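Local atomic coordinates of alginate lyase, family PL7 (Zobellia galactanivorans, PDB entry 4BE3), a protein that cleaves alginate as an exolytic lyase of polysaccharide lyase family 7, breaking the glycosidic linkage by elimination rather than hydrolysis. Residues D20-H23 / N29-K32; A84-Q89 / V105-I110; W138-N143 / S219-K224; Y189-N192 / I197-L200; G95-A100 / T171-E176. All coordinates share one frame; numbering follows the deposited sequence.

Interaction 1: D20-H23 / N29-K32; sequences DGTH and NYAK
Asp20 reaches across to Lys32 while also bracing its own turn, and the two carboxylate oxygens divide the work. The Asp20 side chain packs on Phe35. Beyond CB, CG is placed between the backbone N and the carbonyl carbon (chi1 72°), a rotation that brings OD1 within bonding distance of Thr22. OD1 then takes two donors from Thr22, approaching from the same face of the carboxylate: OG1 at 2.7 Å and the backbone N at 3.0 Å, the latter closing an Asx turn. OD2 faces the other segment and uses its syn lone pair to receive NZ of Lys32 at 2.9 Å, a salt bridge between side chains arriving from opposite directions. Lysine suits this place because its long chain, bent at chi2, chi3 and chi4, can bring the ammonium across a gap that leaves the backbones far apart. Thr22 adds its methyl, CG2, which meets Tyr30 OH at 3.5 Å. With an alanine here instead of Asp20, the Lys32 ammonium would probably lose its mate, and Thr22 N and OG1 their shared acceptor. At the protein surface, this contact joins the loop between strands 14-17 and 23-24 to the one leading on to strand 36-41, with Tyr30 and Lys32 packing on Leu18; His23, touching the bound tartrate, begins strand 23-24 just beyond.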
# COMPACT_ATOMS: atom_id res chain seq x y z
N ASP A 20 10.23 24.08 13.28
CA ASP A 20 11.35 24.14 14.17
C ASP A 20 12.19 22.84 14.30
O ASP A 20 13.04 22.77 15.22
CB ASP A 20 10.87 24.55 15.53
CG ASP A 20 10.09 23.44 16.21
OD1 ASP A 20 9.82 22.33 15.60
OD2 ASP A 20 9.76 23.63 17.44
N GLY A 21 11.97 21.88 13.42
CA GLY A 21 12.77 20.65 13.23
C GLY A 21 12.22 19.53 14.15
O GLY A 21 12.74 18.41 14.13
N THR A 22 11.09 19.75 14.80
CA THR A 22 10.50 18.66 15.62
C THR A 22 9.94 17.56 14.71
O THR A 22 9.13 17.88 13.81
CB THR A 22 9.31 19.21 16.45
OG1 THR A 22 9.80 20.25 17.29
CG2 THR A 22 8.61 18.17 17.35
N HIS A 23 10.28 16.29 14.98
CA HIS A 23 9.63 15.16 14.30
C HIS A 23 8.67 14.52 15.21
O HIS A 23 8.97 14.32 16.43
CB HIS A 23 10.63 14.09 13.89
CG HIS A 23 11.52 14.49 12.71
ND1 HIS A 23 11.23 14.11 11.42
CD2 HIS A 23 12.75 15.14 12.66
CE1 HIS A 23 12.21 14.57 10.58
NE2 HIS A 23 13.14 15.17 11.35
N ASN A 29 -4.05 13.66 19.11
CA ASN A 29 -3.94 14.63 20.21
C ASN A 29 -2.58 15.27 20.30
O ASN A 29 -1.95 15.30 21.39
CB ASN A 29 -4.30 13.97 21.53
CG ASN A 29 -5.73 13.47 21.50
OD1 ASN A 29 -6.58 14.11 20.84
ND2 ASN A 29 -6.02 12.30 22.15
N TYR A 30 -2.10 15.83 19.17
CA TYR A 30 -0.81 16.53 19.17
C TYR A 30 -0.97 17.83 18.53
O TYR A 30 -1.59 17.88 17.45
CB TYR A 30 0.17 15.70 18.43
CG TYR A 30 1.52 16.44 18.34
CD1 TYR A 30 2.37 16.47 19.41
CD2 TYR A 30 1.88 17.15 17.15
CE1 TYR A 30 3.62 17.15 19.38
CE2 TYR A 30 3.11 17.75 17.07
CZ TYR A 30 3.96 17.76 18.19
OH TYR A 30 5.16 18.43 18.11
N ALA A 31 -0.44 18.90 19.14
CA ALA A 31 -0.43 20.21 18.43
C ALA A 31 0.82 20.89 18.91
O ALA A 31 1.41 20.50 19.96
CB ALA A 31 -1.69 21.07 18.76
N LYS A 32 1.25 21.94 18.18
CA LYS A 32 2.27 22.75 18.73
C LYS A 32 1.97 24.13 18.23
O LYS A 32 1.83 24.40 16.99
CB LYS A 32 3.64 22.27 18.27
CG LYS A 32 4.62 23.33 18.79
CD LYS A 32 5.74 22.78 19.61
CE LYS A 32 6.92 22.39 18.75
NZ LYS A 32 8.07 22.81 19.61

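Interaction 2: A84-Q89 / V105-I110; sequences ATLKVQ and VVVGQI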
# COMPACT_ATOMS: atom_id res chain seq x y z
N ALA A 84 -7.41 16.81 -0.82
CA ALA A 84 -7.32 17.84 0.11
C ALA A 84 -8.21 19.04 -0.24
O ALA A 84 -8.47 19.31 -1.38
CB ALA A 84 -5.88 18.37 0.21
N THR A 85 -8.74 19.74 0.75
CA THR A 85 -9.41 21.03 0.51
C THR A 85 -8.75 21.99 1.43
O THR A 85 -8.64 21.73 2.66
CB THR A 85 -10.93 20.92 0.84
OG1 THR A 85 -11.50 20.00 -0.14
CG2 THR A 85 -11.57 22.22 0.67
N LEU A 86 -8.39 23.17 0.94
CA LEU A 86 -7.49 24.02 1.76
C LEU A 86 -7.61 25.49 1.31
O LEU A 86 -8.28 25.73 0.30
CB LEU A 86 -5.99 23.57 1.51
CG LEU A 86 -5.52 23.76 0.01
CD1 LEU A 86 -4.03 24.10 0.07
CD2 LEU A 86 -5.68 22.44 -0.76
N LYS A 87 -7.00 26.43 2.04
CA LYS A 87 -6.81 27.80 1.52
C LYS A 87 -5.49 28.19 2.02
O LYS A 87 -5.09 27.85 3.15
CB LYS A 87 -7.96 28.71 1.91
CG LYS A 87 -8.23 28.75 3.42
CD LYS A 87 -9.58 29.43 3.65
CE LYS A 87 -9.73 29.65 5.18
NZ LYS A 87 -11.06 30.34 5.29
N VAL A 88 -4.72 28.92 1.17
CA VAL A 88 -3.46 29.44 1.59
C VAL A 88 -3.73 30.76 2.18
O VAL A 88 -4.40 31.60 1.57
CB VAL A 88 -2.48 29.53 0.38
CG1 VAL A 88 -1.15 30.18 0.80
CG2 VAL A 88 -2.23 28.10 -0.20
N GLN A 89 -3.16 30.98 3.40
CA GLN A 89 -3.43 32.22 4.18
C GLN A 89 -2.22 33.13 4.03
O GLN A 89 -2.39 34.31 4.25
CB GLN A 89 -3.65 31.95 5.67
CG GLN A 89 -4.96 31.11 5.83
CD GLN A 89 -6.23 31.93 5.55
OE1 GLN A 89 -6.35 32.52 4.53
NE2 GLN A 89 -7.21 31.92 6.46
N VAL A 105 4.58 28.20 -1.79
CA VAL A 105 4.49 27.14 -0.69
C VAL A 105 3.96 25.89 -1.36
O VAL A 105 3.08 25.97 -2.25
CB VAL A 105 3.57 27.61 0.47
CG1 VAL A 105 2.14 27.95 0.02
CG2 VAL A 105 3.46 26.51 1.56
N VAL A 106 4.53 24.72 -1.03
CA VAL A 106 3.97 23.46 -1.64
C VAL A 106 2.99 22.91 -0.59
O VAL A 106 3.30 22.80 0.62
CB VAL A 106 5.24 22.53 -1.79
CG1 VAL A 106 4.78 21.05 -2.09
CG2 VAL A 106 5.94 23.03 -3.12
N VAL A 107 1.83 22.52 -1.12
CA VAL A 107 0.65 22.18 -0.33
C VAL A 107 0.27 20.68 -0.50
O VAL A 107 -0.64 20.23 0.22
CB VAL A 107 -0.57 23.03 -0.67
CG1 VAL A 107 -0.20 24.47 -0.32
CG2 VAL A 107 -0.96 22.91 -2.16
N GLY A 108 0.96 19.98 -1.36
CA GLY A 108 0.83 18.47 -1.47
C GLY A 108 1.89 17.90 -2.35
O GLY A 108 2.40 18.63 -3.26
N GLN A 109 2.37 16.66 -2.10
CA GLN A 109 3.38 16.13 -2.94
C GLN A 109 3.28 14.60 -2.92
O GLN A 109 2.62 14.05 -2.00
CB GLN A 109 4.79 16.38 -2.40
CG GLN A 109 5.04 17.33 -1.39
CD GLN A 109 6.51 17.36 -0.92
OE1 GLN A 109 6.80 17.98 0.08
NE2 GLN A 109 7.38 16.66 -1.61
N ILE A 110 3.93 14.00 -3.92
CA ILE A 110 4.36 12.57 -3.78
C ILE A 110 5.89 12.73 -3.65
O ILE A 110 6.52 13.40 -4.51
CB ILE A 110 4.02 11.75 -5.03
CG1 ILE A 110 2.46 11.69 -5.07
CG2 ILE A 110 4.76 10.36 -4.89
CD1 ILE A 110 2.01 11.06 -6.37
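Leu86 meets Val107 because its CG stands between the backbone N and the carbonyl carbon (chi1 62°) and chi2, at 147°, then turns CD1 to the facing strand. Val107, with CG1 lying beside its own backbone N (chi1 -63°), presents its isopropyl group to that methyl: Leu86 CD1 lies 3.7 Å from Val107 CB and touches both valine methyls as well, the two side chains crossing at about a right angle. Two residues along each strand, Val88 and Val105 meet tip to tip, CG1 to CG1 at 4.1 Å, while Val88 CG2 rests 4.2 Å from Val107 CG1. Val107 thus touches both Leu86 and Val88. The strand segments run almost antiparallel, at 170°, yet their axes are 9.2 Å apart and no hydrogen bond links them. They belong to different sheets, facing each other across the core of the beta-sandwich jelly roll of this family. Leu86 also packs on Val298 and Phe300 of strand 295-306. Alternation along strand 80-90 turns Lys87 to the other face, where its NZ pairs with Glu41. Valines suit such a place, being compact and beta-branched. With nothing but methyl and methine groups meeting, cohesion here rests on dispersion and on the exclusion of water, and its strength depends on shape fit rather than on bond direction.

Interaction 3: W138-N143 / S219-K224; sequences WNYEIN and SNFTKK
Phe221 lays the CD2-CE2 side of its ring against Tyr140, near the end of strand 133-141, and Ile142, just after it; the strand belongs to the larger sheet of the family's jelly-roll sandwich. Phe221 itself belongs to the irregular loop between strand 210-215 and helix 229-234, and the contact fastens that loop to the end of strand 133-141. Tyr140 CD2 sits at the phenylalanine's edge, near its plane, 4.1 Å from Phe221 CE2; the two aromatic side chains slide past each other in opposite directions instead of stacking. The Ile142 methyl CG2 comes to 3.7 Å from Phe221 CD2 and also reaches Phe221 CB. It does so because CG1 of the isoleucine takes the position between the backbone N and the carbonyl carbon (chi1 51°), leaving CG2 directed at the loop. Over one face of the Phe221 ring lies Asn220 CB, 3.9 Å above its centre, and Trp152 makes an edge-to-face contact with the same ring. Tyrosine suits its place because it offers an apolar ring carbon, CD2, to Phe221 and a hydroxyl at the far end, where OH bonds to Glu244 OE2. The other oxygen of that glutamate bonds to Ser219 OG, so one carboxylate ties strand and loop together. Phe221 is held by its backbone as well: Ser219 OG accepts from Phe221 N at 2.8 Å, with an N-H...O angle of 161°, forming an ST turn.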
# COMPACT_ATOMS: atom_id res chain seq x y z
N TRP A 138 1.61 22.83 -10.74
CA TRP A 138 2.23 21.62 -10.15
C TRP A 138 3.46 21.24 -10.93
O TRP A 138 3.49 21.43 -12.14
CB TRP A 138 1.21 20.46 -10.10
CG TRP A 138 0.82 19.97 -11.46
CD1 TRP A 138 -0.22 20.49 -12.23
CD2 TRP A 138 1.36 18.82 -12.19
NE1 TRP A 138 -0.39 19.73 -13.36
CE2 TRP A 138 0.55 18.71 -13.40
CE3 TRP A 138 2.39 17.87 -11.92
CZ2 TRP A 138 0.76 17.72 -14.39
CZ3 TRP A 138 2.58 16.86 -12.91
CH2 TRP A 138 1.80 16.81 -14.09
N ASN A 139 4.47 20.70 -10.25
CA ASN A 139 5.77 20.42 -10.93
C ASN A 139 5.99 18.87 -10.91
O ASN A 139 5.65 18.23 -9.87
CB ASN A 139 6.90 20.95 -10.08
CG ASN A 139 7.06 22.45 -10.28
OD1 ASN A 139 6.13 23.09 -10.76
ND2 ASN A 139 8.27 23.02 -9.84
N TYR A 140 6.55 18.36 -11.99
CA TYR A 140 6.96 16.93 -12.06
C TYR A 140 8.47 17.00 -12.02
O TYR A 140 9.06 17.73 -12.88
CB TYR A 140 6.49 16.40 -13.43
CG TYR A 140 7.07 14.99 -13.64
CD1 TYR A 140 6.43 13.89 -13.00
CD2 TYR A 140 8.21 14.80 -14.46
CE1 TYR A 140 6.91 12.60 -13.20
CE2 TYR A 140 8.74 13.50 -14.66
CZ TYR A 140 8.04 12.43 -13.97
OH TYR A 140 8.59 11.12 -14.16
N GLU A 141 9.17 16.26 -11.13
CA GLU A 141 10.62 16.28 -11.20
C GLU A 141 11.10 14.99 -11.84
O GLU A 141 10.56 13.87 -11.53
CB GLU A 141 11.09 16.36 -9.76
CG GLU A 141 12.64 16.26 -9.72
CD GLU A 141 13.09 16.57 -8.29
OE1 GLU A 141 12.48 16.14 -7.24
OE2 GLU A 141 14.15 17.27 -8.19
N ILE A 142 12.06 15.05 -12.79
CA ILE A 142 12.46 13.79 -13.44
C ILE A 142 13.17 12.88 -12.47
O ILE A 142 13.85 13.29 -11.56
CB ILE A 142 13.34 14.06 -14.71
CG1 ILE A 142 14.49 15.00 -14.35
CG2 ILE A 142 12.49 14.65 -15.86
CD1 ILE A 142 15.68 14.89 -15.41
N ASN A 143 12.94 11.55 -12.66
CA ASN A 143 13.78 10.62 -11.92
C ASN A 143 15.09 10.38 -12.72
O ASN A 143 15.14 9.49 -13.58
CB ASN A 143 12.99 9.30 -11.78
CG ASN A 143 13.61 8.40 -10.68
OD1 ASN A 143 13.20 7.23 -10.45
ND2 ASN A 143 14.51 8.96 -9.94
N SER A 219 8.75 7.28 -19.07
CA SER A 219 9.17 8.69 -19.13
C SER A 219 8.89 9.31 -20.53
O SER A 219 9.10 8.65 -21.53
CB SER A 219 10.67 8.69 -18.92
OG SER A 219 11.14 10.02 -19.10
N ASN A 220 8.56 10.59 -20.57
CA ASN A 220 8.50 11.40 -21.77
C ASN A 220 9.82 12.10 -22.03
O ASN A 220 9.92 12.90 -23.00
CB ASN A 220 7.48 12.60 -21.54
CG ASN A 220 5.98 12.18 -21.53
OD1 ASN A 220 5.59 11.21 -22.22
ND2 ASN A 220 5.11 12.92 -20.71
N PHE A 221 10.82 11.89 -21.15
CA PHE A 221 12.00 12.77 -21.14
C PHE A 221 13.31 11.99 -21.25
O PHE A 221 14.22 12.26 -20.47
CB PHE A 221 11.99 13.69 -19.85
CG PHE A 221 10.74 14.52 -19.75
CD1 PHE A 221 10.34 15.38 -20.82
CD2 PHE A 221 9.96 14.47 -18.62
CE1 PHE A 221 9.19 16.18 -20.72
CE2 PHE A 221 8.80 15.30 -18.49
CZ PHE A 221 8.41 16.12 -19.53
N THR A 222 13.39 11.04 -22.19
CA THR A 222 14.51 10.05 -22.12
C THR A 222 15.70 10.54 -22.96
O THR A 222 16.76 9.93 -22.91
CB THR A 222 14.07 8.67 -22.58
OG1 THR A 222 13.64 8.80 -23.94
CG2 THR A 222 12.78 8.23 -21.81
N LYS A 223 15.55 11.65 -23.71
CA LYS A 223 16.74 12.27 -24.37
C LYS A 223 16.75 13.75 -24.44
O LYS A 223 15.69 14.41 -24.20
CB LYS A 223 16.95 11.70 -25.76
CG LYS A 223 15.72 11.33 -26.52
CD LYS A 223 15.90 9.83 -26.89
CE LYS A 223 15.30 9.49 -28.25
NZ LYS A 223 14.31 10.60 -28.51
N LYS A 224 17.91 14.31 -24.80
CA LYS A 224 18.06 15.78 -24.73
C LYS A 224 17.02 16.52 -25.55
O LYS A 224 16.51 17.55 -25.10
CB LYS A 224 19.46 16.22 -25.13
CG LYS A 224 20.49 15.74 -24.13
CD LYS A 224 20.78 16.80 -23.08
CE LYS A 224 21.66 16.19 -22.00
NZ LYS A 224 22.78 15.47 -22.66

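Interaction 4: Y189-N192 / I197-L200; sequences YEIN and IMYL
Asn192 and Tyr199 bind each other's backbones twice. Asn192 N donates to Tyr199 O at 2.9 Å, and Tyr199 N returns a straighter bond to Asn192 O at 2.8 Å, with 174° at the hydrogen. Tyr199 O has a second donor, a water 2.8 Å away, which gives its other hydrogen to Glu190 OE2 at 2.6 Å. The carboxylate of Glu190 thus reaches the neighbouring strand through water, which suits a long acidic chain on a partly exposed residue. Asn192 O also receives a CA-H...O contact from Met198 CA, and Glu190 O one from Leu200 CA at 3.3 Å, beside the backbone hydrogen bond that joins Glu190 to Thr201. These bonds close a beta hairpin, 187-194 with 197-203, within the seven-stranded sheet of the jelly-roll sandwich. Asn192 and Tyr199 form the antiparallel hydrogen-bonded pair, and Ile191 and Leu200, next along, the non-hydrogen-bonded one. The side chains of this second pair leave by the other face, where Ile191 CG2 lies 3.9 Å from Leu200 CD2 and 4.0 Å from Met198 CG, all pointing the same way toward Ile121, Ile123 and Trp138 of the facing sheet. Apolar branches suit that buried side, which asks for no polar partner. On the face of Asn192 and Tyr199, Ile197 CG2 sits 3.4 Å above the plane of the tyrosine ring, offset toward its rim. The amide of Asn192, with CG anti to the backbone N (chi1 173°), spends ND2 on Ser309 O.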
# COMPACT_ATOMS: atom_id res chain seq x y z
N TYR A 189 -7.58 19.70 -4.31
CA TYR A 189 -6.83 18.94 -5.24
C TYR A 189 -7.10 17.45 -4.90
O TYR A 189 -7.45 17.08 -3.73
CB TYR A 189 -5.33 19.28 -5.24
CG TYR A 189 -4.61 19.03 -3.98
CD1 TYR A 189 -4.21 17.66 -3.66
CD2 TYR A 189 -4.10 20.06 -3.22
CE1 TYR A 189 -3.43 17.36 -2.50
CE2 TYR A 189 -3.30 19.79 -2.02
CZ TYR A 189 -3.00 18.41 -1.69
OH TYR A 189 -2.19 18.23 -0.58
N GLU A 190 -6.94 16.67 -5.92
CA GLU A 190 -6.84 15.21 -5.74
C GLU A 190 -5.70 14.70 -6.53
O GLU A 190 -5.58 15.04 -7.75
CB GLU A 190 -8.15 14.59 -6.30
CG GLU A 190 -8.15 13.01 -6.18
CD GLU A 190 -9.45 12.43 -6.71
OE1 GLU A 190 -10.49 12.49 -6.06
OE2 GLU A 190 -9.46 12.03 -7.92
N ILE A 191 -4.85 13.87 -5.90
CA ILE A 191 -3.79 13.21 -6.63
C ILE A 191 -4.21 11.68 -6.57
O ILE A 191 -4.18 11.13 -5.47
CB ILE A 191 -2.47 13.30 -5.93
CG1 ILE A 191 -2.14 14.86 -5.73
CG2 ILE A 191 -1.33 12.53 -6.77
CD1 ILE A 191 -0.88 15.04 -4.82
N ASN A 192 -4.59 11.16 -7.72
CA ASN A 192 -5.07 9.73 -7.80
C ASN A 192 -4.13 8.93 -8.63
O ASN A 192 -4.07 9.08 -9.89
CB ASN A 192 -6.48 9.83 -8.42
CG ASN A 192 -7.03 8.41 -8.73
OD1 ASN A 192 -6.57 7.47 -8.06
ND2 ASN A 192 -7.87 8.25 -9.74
N ILE A 197 -0.40 5.41 -13.13
CA ILE A 197 -0.76 6.65 -13.87
C ILE A 197 -1.35 7.65 -12.87
O ILE A 197 -2.23 7.34 -12.10
CB ILE A 197 -1.69 6.37 -15.07
CG1 ILE A 197 -0.98 5.35 -16.09
CG2 ILE A 197 -2.04 7.71 -15.71
CD1 ILE A 197 -1.94 5.05 -17.22
N MET A 198 -0.83 8.90 -12.86
CA MET A 198 -1.23 9.88 -11.89
C MET A 198 -2.30 10.75 -12.59
O MET A 198 -2.00 11.38 -13.63
CB MET A 198 0.04 10.79 -11.56
CG MET A 198 -0.41 11.95 -10.62
SD MET A 198 1.15 12.67 -9.93
CE MET A 198 1.94 13.46 -11.44
N TYR A 199 -3.51 10.77 -12.05
CA TYR A 199 -4.61 11.54 -12.54
C TYR A 199 -4.83 12.66 -11.50
O TYR A 199 -5.14 12.42 -10.27
CB TYR A 199 -5.89 10.67 -12.55
CG TYR A 199 -5.75 9.50 -13.47
CD1 TYR A 199 -5.93 9.66 -14.86
CD2 TYR A 199 -5.39 8.25 -12.97
CE1 TYR A 199 -5.79 8.57 -15.78
CE2 TYR A 199 -5.24 7.13 -13.86
CZ TYR A 199 -5.45 7.32 -15.25
OH TYR A 199 -5.27 6.29 -16.08
N LEU A 200 -4.72 13.95 -11.92
CA LEU A 200 -4.91 15.06 -11.03
C LEU A 200 -6.20 15.76 -11.30
O LEU A 200 -6.61 15.84 -12.49
CB LEU A 200 -3.72 16.10 -11.25
CG LEU A 200 -2.36 15.43 -11.17
CD1 LEU A 200 -1.33 16.66 -11.48
CD2 LEU A 200 -2.12 14.93 -9.73
O HOH W 1 -7.87 12.97 -9.81

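Interaction 5: G95-A100 / T171-E176; sequences GDARVA and TSYPEE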
# COMPACT_ATOMS: atom_id res chain seq x y z
N GLY A 95 11.59 38.20 -0.96
CA GLY A 95 12.22 37.11 -1.79
C GLY A 95 12.59 37.92 -3.07
O GLY A 95 12.12 39.09 -3.27
N ASP A 96 13.40 37.30 -3.91
CA ASP A 96 13.89 37.91 -5.11
C ASP A 96 12.92 37.46 -6.24
O ASP A 96 12.75 36.28 -6.50
CB ASP A 96 15.30 37.38 -5.30
CG ASP A 96 15.94 37.94 -6.54
OD1 ASP A 96 15.26 38.11 -7.57
OD2 ASP A 96 17.14 38.21 -6.49
N ALA A 97 12.25 38.41 -6.88
CA ALA A 97 11.23 37.99 -7.94
C ALA A 97 11.83 37.38 -9.15
O ALA A 97 11.07 36.78 -9.93
CB ALA A 97 10.46 39.31 -8.38
N ARG A 98 13.15 37.40 -9.33
CA ARG A 98 13.73 36.73 -10.50
C ARG A 98 13.81 35.18 -10.22
O ARG A 98 14.06 34.47 -11.20
CB ARG A 98 15.25 37.16 -10.62
CG ARG A 98 15.25 38.66 -11.07
CD ARG A 98 16.79 39.06 -11.05
NE ARG A 98 17.35 38.90 -9.69
CZ ARG A 98 18.64 38.63 -9.39
NH1 ARG A 98 19.59 38.51 -10.34
NH2 ARG A 98 19.07 38.36 -8.14
N VAL A 99 13.61 34.81 -8.98
CA VAL A 99 13.83 33.32 -8.60
C VAL A 99 12.44 32.71 -8.66
O VAL A 99 11.57 33.11 -7.91
CB VAL A 99 14.44 33.30 -7.17
CG1 VAL A 99 14.61 31.81 -6.81
CG2 VAL A 99 15.84 34.01 -7.21
N ALA A 100 12.32 31.59 -9.40
CA ALA A 100 11.01 30.92 -9.71
C ALA A 100 10.39 30.50 -8.42
O ALA A 100 9.14 30.59 -8.34
CB ALA A 100 11.31 29.74 -10.64
N THR A 171 12.85 43.21 -7.47
CA THR A 171 11.66 43.70 -6.74
C THR A 171 10.58 44.24 -7.73
O THR A 171 9.73 45.02 -7.30
CB THR A 171 12.00 44.77 -5.63
OG1 THR A 171 12.64 45.80 -6.33
CG2 THR A 171 13.06 44.31 -4.55
N SER A 172 10.53 43.80 -8.97
CA SER A 172 9.43 44.17 -9.83
C SER A 172 8.73 42.84 -10.28
O SER A 172 9.43 41.82 -10.45
CB SER A 172 9.89 44.97 -11.04
OG SER A 172 10.71 44.22 -11.86
N TYR A 173 7.41 42.85 -10.33
CA TYR A 173 6.67 41.57 -10.45
C TYR A 173 5.89 41.57 -11.75
O TYR A 173 5.52 42.66 -12.26
CB TYR A 173 5.65 41.49 -9.28
CG TYR A 173 6.34 41.77 -7.99
CD1 TYR A 173 7.56 41.15 -7.68
CD2 TYR A 173 5.80 42.68 -7.07
CE1 TYR A 173 8.22 41.44 -6.47
CE2 TYR A 173 6.44 42.98 -5.85
CZ TYR A 173 7.67 42.40 -5.57
OH TYR A 173 8.40 42.69 -4.48
N PRO A 174 5.61 40.41 -12.28
CA PRO A 174 4.70 40.36 -13.45
C PRO A 174 3.31 40.83 -12.95
O PRO A 174 3.09 40.96 -11.68
CB PRO A 174 4.53 38.88 -13.76
CG PRO A 174 5.30 38.11 -12.76
CD PRO A 174 5.99 39.04 -11.74
N GLU A 175 2.42 41.06 -13.86
CA GLU A 175 1.10 41.49 -13.36
C GLU A 175 0.37 40.26 -12.72
O GLU A 175 0.74 39.10 -12.94
CB GLU A 175 0.26 42.02 -14.46
CG GLU A 175 -0.19 40.96 -15.35
CD GLU A 175 -1.06 41.54 -16.52
OE1 GLU A 175 -0.93 42.72 -16.90
OE2 GLU A 175 -1.87 40.79 -17.11
N GLU A 176 -0.59 40.54 -11.91
CA GLU A 176 -1.27 39.41 -11.19
C GLU A 176 -2.02 38.59 -12.23
O GLU A 176 -2.56 39.15 -13.24
CB GLU A 176 -2.13 39.85 -9.99
CG GLU A 176 -3.42 40.28 -10.46
CD GLU A 176 -4.37 40.67 -9.35
OE1 GLU A 176 -4.14 40.42 -8.21
OE2 GLU A 176 -5.43 41.26 -9.69
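Ala97 presses its single methyl into the opposite loop, and the tight part of the contact is made there. CB lies 3.4 Å from Ser172 O and 3.5 Å from Tyr173 CD1, meeting the tyrosine ring at its edge, in its plane, with CE1 about equally near. Alanine's small methyl suits so close an approach. The rest is looser: the CB atoms of Thr171 and Ser172 point away from the partner loop, Thr171 is exposed, and no hydrogen bond joins the two segments. Within the tyrosine's own loop, Thr171 O lies 3.8 Å above one face of the ring, offset toward its rim. Ala97 is held in place by the turn that carries it. Val99 N bonds to Asp96 O at 3.0 Å, and Asp96 OD1 accepts from Arg98 N at 2.8 Å; Arg98 also grips the carboxylate side-on, with NE on OD1 and NH2 on OD2. Backbone bonds from Ala97 to Gly167 and Ala170 add to the anchorage. Asp96, opening the turn and accepting from the backbone N two residues on, makes this a type I beta turn combined with an Asx turn, set in a loop connecting the two sheets of the sandwich.

How the interactions relate
From the N terminus, interaction 1 closes the first, short excursion, around strand 23-24, and is finished before the others begin. Interaction 2 then joins strands 80-90 and 104-112, one from each sheet. The loop between them supplies residues 95-100, so interaction 5, ending at 171-176, crosses interaction 2; it also crosses interaction 3, which opens at 138-143 and closes at 219-224. The hairpin of interaction 4 falls wholly within the span of interaction 3. Direct contacts join interaction 4 to two others: Tyr189 OH lies 2.6 Å from Val107 O, linking it to interaction 2, and Trp138 packs on Leu200 and Met198, linking it to interaction 3.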